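Local coordinates for Lmo1076 protein (Listeria monocytogenes serovar 1/2a, PDB 5JQC) that is a secreted putative autolysin, probably with amidase activity in cell-wall breakdown, seen here as a stretch of three GW domains, at residues Asp180-Gln185 / Ser204-Thr209; Gly239-Phe244 / Trp253-Ala258; Ser186-Asn191 / Ile231-Thr236. One frame throughout, in Å; residues are numbered along the deposited sequence.

Interaction 1 (Asp180-Gln185 / Ser204-Thr209)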
# COMPACT_ATOMS: atom_id res chain seq x y z
N ASP A 180 -14.61 -0.24 9.54
CA ASP A 180 -14.36 0.56 10.73
C ASP A 180 -13.95 -0.34 11.87
O ASP A 180 -14.57 -1.40 12.07
CB ASP A 180 -15.60 1.32 11.19
CG ASP A 180 -16.17 2.23 10.13
OD1 ASP A 180 -15.38 2.90 9.42
OD2 ASP A 180 -17.42 2.28 10.04
N LYS A 181 -12.96 0.09 12.65
CA LYS A 181 -12.63 -0.59 13.91
C LYS A 181 -13.63 -0.23 15.00
O LYS A 181 -14.19 0.88 15.02
CB LYS A 181 -11.23 -0.24 14.40
CG LYS A 181 -10.12 -0.66 13.45
CD LYS A 181 -8.79 -0.15 13.97
CE LYS A 181 -7.62 -0.75 13.21
NZ LYS A 181 -7.52 -2.21 13.48
N ILE A 182 -13.86 -1.17 15.91
CA ILE A 182 -14.57 -0.86 17.15
C ILE A 182 -13.58 -0.14 18.05
O ILE A 182 -12.60 -0.73 18.52
CB ILE A 182 -15.14 -2.12 17.81
CG1 ILE A 182 -16.07 -2.85 16.83
CG2 ILE A 182 -15.88 -1.75 19.09
CD1 ILE A 182 -16.64 -4.12 17.36
N GLN A 183 -13.82 1.15 18.29
CA GLN A 183 -12.91 1.94 19.11
C GLN A 183 -13.03 1.60 20.59
O GLN A 183 -12.03 1.60 21.32
CB GLN A 183 -13.18 3.42 18.87
CG GLN A 183 -12.74 3.87 17.48
CD GLN A 183 -13.38 5.17 17.04
OE1 GLN A 183 -14.41 5.58 17.58
NE2 GLN A 183 -12.77 5.83 16.05
N SER A 184 -14.25 1.32 21.04
CA SER A 184 -14.48 0.91 22.41
C SER A 184 -15.80 0.15 22.47
O SER A 184 -16.66 0.26 21.58
CB SER A 184 -14.50 2.12 23.37
OG SER A 184 -15.61 2.96 23.06
N GLN A 185 -15.95 -0.63 23.54
CA GLN A 185 -17.10 -1.50 23.68
C GLN A 185 -17.19 -1.95 25.14
O GLN A 185 -16.16 -2.21 25.77
CB GLN A 185 -16.98 -2.70 22.75
CG GLN A 185 -18.17 -3.58 22.73
CD GLN A 185 -17.86 -4.87 22.02
OE1 GLN A 185 -18.63 -5.83 22.10
NE2 GLN A 185 -16.72 -4.92 21.33
N SER A 204 -26.50 -7.35 12.53
CA SER A 204 -26.04 -8.51 13.29
C SER A 204 -24.78 -8.22 14.11
O SER A 204 -24.56 -8.84 15.16
CB SER A 204 -25.80 -9.69 12.36
OG SER A 204 -24.67 -9.47 11.56
N GLY A 205 -23.91 -7.33 13.62
CA GLY A 205 -22.76 -6.87 14.37
C GLY A 205 -22.73 -5.35 14.45
O GLY A 205 -23.61 -4.68 13.91
N VAL A 206 -21.72 -4.83 15.14
CA VAL A 206 -21.55 -3.38 15.18
C VAL A 206 -21.39 -2.88 13.75
O VAL A 206 -20.68 -3.49 12.95
CB VAL A 206 -20.34 -2.99 16.04
CG1 VAL A 206 -20.11 -1.49 16.00
CG2 VAL A 206 -20.51 -3.49 17.50
N TYR A 207 -22.07 -1.78 13.42
CA TYR A 207 -22.28 -1.42 12.02
C TYR A 207 -20.96 -1.17 11.29
O TYR A 207 -20.12 -0.37 11.73
CB TYR A 207 -23.17 -0.18 11.91
CG TYR A 207 -23.28 0.36 10.49
CD1 TYR A 207 -24.10 -0.27 9.54
CD2 TYR A 207 -22.57 1.49 10.09
CE1 TYR A 207 -24.20 0.22 8.24
CE2 TYR A 207 -22.66 1.99 8.80
CZ TYR A 207 -23.47 1.35 7.87
OH TYR A 207 -23.57 1.84 6.60
N ASN A 208 -20.77 -1.90 10.19
CA ASN A 208 -19.67 -1.71 9.24
C ASN A 208 -18.33 -2.11 9.83
O ASN A 208 -17.27 -1.57 9.45
CB ASN A 208 -19.63 -0.27 8.71
CG ASN A 208 -18.86 -0.16 7.41
OD1 ASN A 208 -17.96 0.67 7.28
ND2 ASN A 208 -19.20 -1.01 6.46
N THR A 209 -18.34 -3.08 10.74
CA THR A 209 -17.11 -3.60 11.30
C THR A 209 -16.71 -4.95 10.70
O THR A 209 -15.61 -5.45 11.00
CB THR A 209 -17.25 -3.71 12.83
OG1 THR A 209 -18.34 -4.58 13.15
CG2 THR A 209 -17.57 -2.35 13.44
O HOH W 1 -13.30 -3.90 12.21
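Asp180 and Thr209 come closest in backbone, 5.0 Å between their CA atoms, and a direct backbone hydrogen bond joins the two segments. Asp180 N donates to Asn208 O at 3.0 Å. The bond is bent, with an angle at the hydrogen of only 136°. A water donates to both Asp180 O and Thr209 O and bridges the two segments. Thr209 CA also points its hydrogen at Asp180 O.

Residues Val206 to Thr209 form a type II beta turn. Asn208 takes the positive phi of its third position. Val206 O accepts from Thr209 N and, at 2.6 Å, from Thr209 OG1. Both donors arrive from the same face of the carbonyl plane. The threonine hydroxyl sits between its own backbone N and carbonyl carbon, chi1 60°, where it can reach back over the turn. This leaves the methyl CG2 to face the other segment. CG2 lies 3.4 Å from Asp180 O and 3.7 Å from Ile182 CG1.

Ile182 extends further, with CD1 anti to CA. Its CD1 touches Val206 CG2 at 3.9 Å, the two side chains meeting at a slant. The carboxylate of Asp180 is set across the Asn208 side chain, their planes 74° apart. Its main polar partner is outside the segments: OD1 forms a salt bridge with Arg238. Val206 also packs on Ala234 and Thr236, so the turn rests on the strand at residues 226-236.

The contact joins the approach to strand 184-194 of the third GW domain, an SH3-like beta fold, to the loop between strands 201-202 and 218-219, which holds this type II turn.

Interaction 2 (Gly239-Phe244 / Trp253-Ala258)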
# COMPACT_ATOMS: atom_id res chain seq x y z
N GLY A 239 -20.47 6.27 14.69
CA GLY A 239 -21.49 6.53 15.68
C GLY A 239 -21.39 5.59 16.88
O GLY A 239 -20.34 5.01 17.15
N THR A 240 -22.51 5.49 17.59
CA THR A 240 -22.62 4.64 18.77
C THR A 240 -23.81 3.71 18.60
O THR A 240 -24.91 4.14 18.25
CB THR A 240 -22.77 5.47 20.05
OG1 THR A 240 -21.64 6.34 20.19
CG2 THR A 240 -22.85 4.56 21.24
N TRP A 241 -23.57 2.43 18.87
CA TRP A 241 -24.49 1.34 18.59
C TRP A 241 -24.83 0.62 19.89
O TRP A 241 -23.97 0.43 20.75
CB TRP A 241 -23.85 0.40 17.56
CG TRP A 241 -23.17 1.21 16.45
CD1 TRP A 241 -21.87 1.67 16.44
CD2 TRP A 241 -23.77 1.71 15.25
NE1 TRP A 241 -21.63 2.40 15.29
CE2 TRP A 241 -22.78 2.43 14.55
CE3 TRP A 241 -25.05 1.59 14.69
CZ2 TRP A 241 -23.03 3.04 13.32
CZ3 TRP A 241 -25.29 2.19 13.47
CH2 TRP A 241 -24.29 2.91 12.80
N TYR A 242 -26.10 0.27 20.05
CA TYR A 242 -26.56 -0.48 21.21
C TYR A 242 -26.96 -1.87 20.76
O TYR A 242 -27.66 -2.02 19.77
CB TYR A 242 -27.76 0.22 21.88
CG TYR A 242 -27.39 1.48 22.61
CD1 TYR A 242 -26.06 1.76 22.87
CD2 TYR A 242 -28.36 2.37 23.05
CE1 TYR A 242 -25.70 2.89 23.55
CE2 TYR A 242 -28.00 3.52 23.73
CZ TYR A 242 -26.66 3.78 23.98
OH TYR A 242 -26.26 4.91 24.66
N GLN A 243 -26.50 -2.89 21.49
CA GLN A 243 -27.02 -4.24 21.29
C GLN A 243 -28.20 -4.40 22.24
O GLN A 243 -28.07 -4.13 23.44
CB GLN A 243 -25.94 -5.30 21.53
CG GLN A 243 -26.31 -6.67 20.93
CD GLN A 243 -25.31 -7.76 21.29
OE1 GLN A 243 -24.83 -7.83 22.42
NE2 GLN A 243 -25.01 -8.63 20.34
N PHE A 244 -29.36 -4.79 21.71
CA PHE A 244 -30.57 -4.78 22.52
C PHE A 244 -31.28 -6.13 22.46
O PHE A 244 -31.00 -6.98 21.61
CB PHE A 244 -31.51 -3.64 22.12
CG PHE A 244 -32.14 -3.78 20.75
CD1 PHE A 244 -31.49 -3.31 19.62
CD2 PHE A 244 -33.40 -4.36 20.60
CE1 PHE A 244 -32.07 -3.44 18.36
CE2 PHE A 244 -33.99 -4.48 19.35
CZ PHE A 244 -33.32 -4.02 18.23
N TRP A 253 -27.85 -5.02 16.71
CA TRP A 253 -27.28 -3.72 17.06
C TRP A 253 -28.04 -2.59 16.36
O TRP A 253 -28.47 -2.74 15.21
CB TRP A 253 -25.80 -3.64 16.68
CG TRP A 253 -24.87 -4.56 17.42
CD1 TRP A 253 -24.61 -5.88 17.14
CD2 TRP A 253 -24.01 -4.21 18.52
NE1 TRP A 253 -23.67 -6.37 18.03
CE2 TRP A 253 -23.28 -5.36 18.88
CE3 TRP A 253 -23.81 -3.03 19.25
CZ2 TRP A 253 -22.36 -5.37 19.94
CZ3 TRP A 253 -22.89 -3.04 20.30
CH2 TRP A 253 -22.18 -4.20 20.63
N MSE A 254 -28.18 -1.46 17.04
CA MSE A 254 -28.83 -0.32 16.39
C MSE A 254 -28.29 1.00 16.91
O MSE A 254 -27.88 1.09 18.07
CB MSE A 254 -30.35 -0.36 16.58
CG MSE A 254 -31.11 0.64 15.72
SE MSE A 254 -32.98 0.11 15.56
CE MSE A 254 -33.39 0.04 17.47
N ASP A 255 -28.29 2.00 16.04
CA ASP A 255 -27.83 3.33 16.39
C ASP A 255 -28.48 3.80 17.69
O ASP A 255 -29.66 3.54 17.93
CB ASP A 255 -28.15 4.31 15.26
CG ASP A 255 -27.50 5.65 15.46
OD1 ASP A 255 -28.07 6.47 16.21
OD2 ASP A 255 -26.42 5.89 14.87
N TYR A 256 -27.69 4.49 18.52
CA TYR A 256 -28.17 4.85 19.85
C TYR A 256 -29.34 5.84 19.80
O TYR A 256 -30.14 5.90 20.75
CB TYR A 256 -27.04 5.44 20.69
CG TYR A 256 -26.79 6.88 20.38
CD1 TYR A 256 -26.08 7.25 19.25
CD2 TYR A 256 -27.28 7.89 21.20
CE1 TYR A 256 -25.85 8.57 18.94
CE2 TYR A 256 -27.06 9.23 20.91
CZ TYR A 256 -26.34 9.56 19.77
OH TYR A 256 -26.11 10.88 19.45
N ARG A 257 -29.46 6.62 18.73
CA ARG A 257 -30.54 7.59 18.65
C ARG A 257 -31.91 6.93 18.54
O ARG A 257 -32.92 7.57 18.84
CB ARG A 257 -30.31 8.55 17.49
CG ARG A 257 -29.08 9.43 17.66
CD ARG A 257 -28.67 10.08 16.35
NE ARG A 257 -28.41 9.11 15.28
CZ ARG A 257 -27.80 9.40 14.13
NH1 ARG A 257 -27.38 10.64 13.90
NH2 ARG A 257 -27.59 8.47 13.21
N ALA A 258 -31.97 5.66 18.13
CA ALA A 258 -33.25 4.97 18.06
C ALA A 258 -33.87 4.73 19.43
O ALA A 258 -35.05 4.37 19.50
CB ALA A 258 -33.08 3.63 17.33
O HOH W 2 -24.59 7.17 16.21
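A beta hairpin of the third GW domain pairs strand 239-246 with strand 249-255, and this contact spans its two arms. Tyr242 and Met254 form the antiparallel hydrogen-bonded pair. Tyr242 N donates to Met254 O at 2.8 Å in an almost straight bond, and Met254 N answers to Tyr242 O. Met254 is modelled as selenomethionine.

Gln243 and Trp253 are a non-hydrogen-bonded pair with both side chains on one face of the sheet. Gln243 CB sits over the centre of the Trp253 six-membered ring, 3.6 Å from its centroid, in a CH-pi contact. CG is anti to the backbone N, chi1 -163°, and the extended chain beyond it lies over the indole. Its amide stacks at 27° to the ring and puts NE2 close to NE1. Gln243 OE1 is taken by Lys232. Trp241 CB packs against Trp253 CE3 at 3.8 Å.

In SH3-like folds a 3-10 turn follows the fourth strand; here it is residues 256-258, close to the end of the chain. Tyr256 N donates to Thr240 O at 2.8 Å, which carries the pairing past the end of the strand. Tyr256 CB stands over the face of the Tyr242 ring, 3.8 Å from its centroid. Asp255 OD1 receives two donors from opposite faces of its carboxylate plane: Arg257 N, which makes an Asx turn, and Arg257 NE, in a salt bridge. Asp255 OD2 lies over one face of the Trp241 ring and accepts from a water that also accepts from Thr240 N.

Interaction 3 (Ser186-Asn191 / Ile231-Thr236)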
# COMPACT_ATOMS: atom_id res chain seq x y z
N SER A 186 -18.41 -2.04 25.66
CA SER A 186 -18.60 -2.36 27.06
C SER A 186 -19.96 -3.02 27.22
O SER A 186 -20.90 -2.74 26.48
CB SER A 186 -18.52 -1.11 27.93
OG SER A 186 -19.57 -0.21 27.58
N ASN A 187 -20.03 -3.92 28.22
CA ASN A 187 -21.30 -4.51 28.62
C ASN A 187 -22.05 -3.55 29.53
O ASN A 187 -21.45 -2.86 30.36
CB ASN A 187 -21.08 -5.85 29.33
CG ASN A 187 -20.38 -6.88 28.44
OD1 ASN A 187 -20.45 -6.81 27.22
ND2 ASN A 187 -19.72 -7.83 29.06
N VAL A 188 -23.37 -3.48 29.36
CA VAL A 188 -24.22 -2.59 30.12
C VAL A 188 -25.51 -3.33 30.46
O VAL A 188 -25.71 -4.49 30.08
CB VAL A 188 -24.53 -1.28 29.37
CG1 VAL A 188 -23.25 -0.50 29.06
CG2 VAL A 188 -25.31 -1.58 28.10
N ASN A 189 -26.40 -2.65 31.19
CA ASN A 189 -27.72 -3.20 31.49
C ASN A 189 -28.68 -2.02 31.62
O ASN A 189 -28.88 -1.48 32.71
CB ASN A 189 -27.69 -4.06 32.75
CG ASN A 189 -28.90 -5.00 32.85
OD1 ASN A 189 -30.02 -4.62 32.50
ND2 ASN A 189 -28.67 -6.22 33.31
N TRP A 190 -29.27 -1.62 30.49
CA TRP A 190 -30.17 -0.48 30.43
C TRP A 190 -31.50 -0.94 29.87
O TRP A 190 -31.55 -1.77 28.96
CB TRP A 190 -29.61 0.64 29.56
CG TRP A 190 -28.28 1.11 30.00
CD1 TRP A 190 -27.78 1.09 31.27
CD2 TRP A 190 -27.24 1.66 29.18
NE1 TRP A 190 -26.50 1.59 31.29
CE2 TRP A 190 -26.15 1.95 30.02
CE3 TRP A 190 -27.14 1.93 27.81
CZ2 TRP A 190 -24.96 2.51 29.54
CZ3 TRP A 190 -25.95 2.49 27.33
CH2 TRP A 190 -24.88 2.77 28.20
N ASN A 191 -32.59 -0.38 30.40
CA ASN A 191 -33.91 -0.60 29.84
C ASN A 191 -34.35 0.70 29.19
O ASN A 191 -34.42 1.74 29.85
CB ASN A 191 -34.88 -1.08 30.92
CG ASN A 191 -34.39 -2.34 31.63
OD1 ASN A 191 -34.66 -3.46 31.19
ND2 ASN A 191 -33.66 -2.15 32.72
N ILE A 231 -27.83 -4.44 26.27
CA ILE A 231 -26.80 -5.21 26.97
C ILE A 231 -25.37 -4.81 26.60
O ILE A 231 -24.45 -5.08 27.39
CB ILE A 231 -26.98 -6.73 26.74
CG1 ILE A 231 -26.81 -7.08 25.26
CG2 ILE A 231 -28.35 -7.19 27.25
CD1 ILE A 231 -27.04 -8.55 24.92
N LYS A 232 -25.14 -4.18 25.45
CA LYS A 232 -23.80 -3.75 25.07
C LYS A 232 -23.87 -2.41 24.35
O LYS A 232 -24.86 -2.10 23.70
CB LYS A 232 -23.09 -4.76 24.14
CG LYS A 232 -22.76 -6.10 24.77
CD LYS A 232 -21.51 -6.71 24.14
CE LYS A 232 -21.82 -7.92 23.26
NZ LYS A 232 -22.60 -8.95 24.00
N GLN A 233 -22.79 -1.64 24.47
CA GLN A 233 -22.61 -0.45 23.65
C GLN A 233 -21.24 -0.48 22.99
O GLN A 233 -20.26 -1.01 23.54
CB GLN A 233 -22.75 0.84 24.47
CG GLN A 233 -21.53 1.18 25.29
CD GLN A 233 -21.67 2.48 26.03
OE1 GLN A 233 -22.51 3.32 25.68
NE2 GLN A 233 -20.86 2.66 27.06
N ALA A 234 -21.19 0.08 21.78
CA ALA A 234 -19.97 0.11 20.98
C ALA A 234 -19.90 1.44 20.24
O ALA A 234 -20.92 1.98 19.80
CB ALA A 234 -19.93 -1.06 19.99
N LYS A 235 -18.68 1.98 20.11
CA LYS A 235 -18.48 3.22 19.36
C LYS A 235 -17.52 2.97 18.21
O LYS A 235 -16.43 2.42 18.41
CB LYS A 235 -17.95 4.34 20.28
CG LYS A 235 -17.88 5.71 19.60
CD LYS A 235 -17.61 6.83 20.60
CE LYS A 235 -16.45 6.51 21.59
NZ LYS A 235 -15.06 6.72 21.05
N THR A 236 -17.94 3.35 17.00
CA THR A 236 -17.05 3.49 15.85
C THR A 236 -17.03 4.95 15.40
O THR A 236 -17.83 5.78 15.85
CB THR A 236 -17.47 2.63 14.65
OG1 THR A 236 -18.73 3.10 14.15
CG2 THR A 236 -17.58 1.18 15.02
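Ser186 and Gln233 form the tightly bonded part of this antiparallel pairing. Their backbones exchange two hydrogen bonds of 3.0 Å, Ser186 N to Gln233 O and Gln233 N to Ser186 O. Their side chains share a face and join as well: Gln233 NE2 donates to Ser186 OG at 3.2 Å, with the hydroxyl oxygen near the amide plane. Gln233 OE1 meets the rim of the Trp190 ring at CH2, 3.5 Å away, with ring and amide planes 88° apart. Val188 CB lies over the centre of that ring. Val188 N donates to Ile231 O at 2.8 Å; the bond is straight at the hydrogen, but the donor stands 52° out of the carbonyl plane.

Contacts are sparser between Asn187, which is exposed, and Lys232. The two run side by side, and Asn187 OD1 lies against CD, at 3.3 Å, and CG of Lys232. OD1 bonds a glycerol. Lys232 also touches Trp253, and its NZ turns to Gln243. Beyond Val188 the pairing passes to Val230, which bonds the backbone of Trp190.

Ile231 and Lys232 both face Gln243 in a classic beta bulge. This is edge-strand pairing in a twisted antiparallel sheet of the SH3-like GW domain.

Overall arrangement
All three contacts lie in the third GW domain, at the C-terminal end of the chain. Residues 180-185 follow strand 176-178, the last of the preceding sheet, and interaction 1 closes the loop back to residues 204-209. Strand 184-194 then runs straight on into interaction 3, whose partner strand comes some 40 residues later. Interactions 1 and 3 therefore cross, and Gln183 and Ser184 pair with Lys235 where they meet. Interaction 2 follows in series as a local hairpin. Its first arm pairs with strand 226-236 through Trp241 and Ala234, completing a four-stranded sheet. The loop of interaction 1 lies against this sheet, with Val206 and Tyr207 on Trp253 and Trp241.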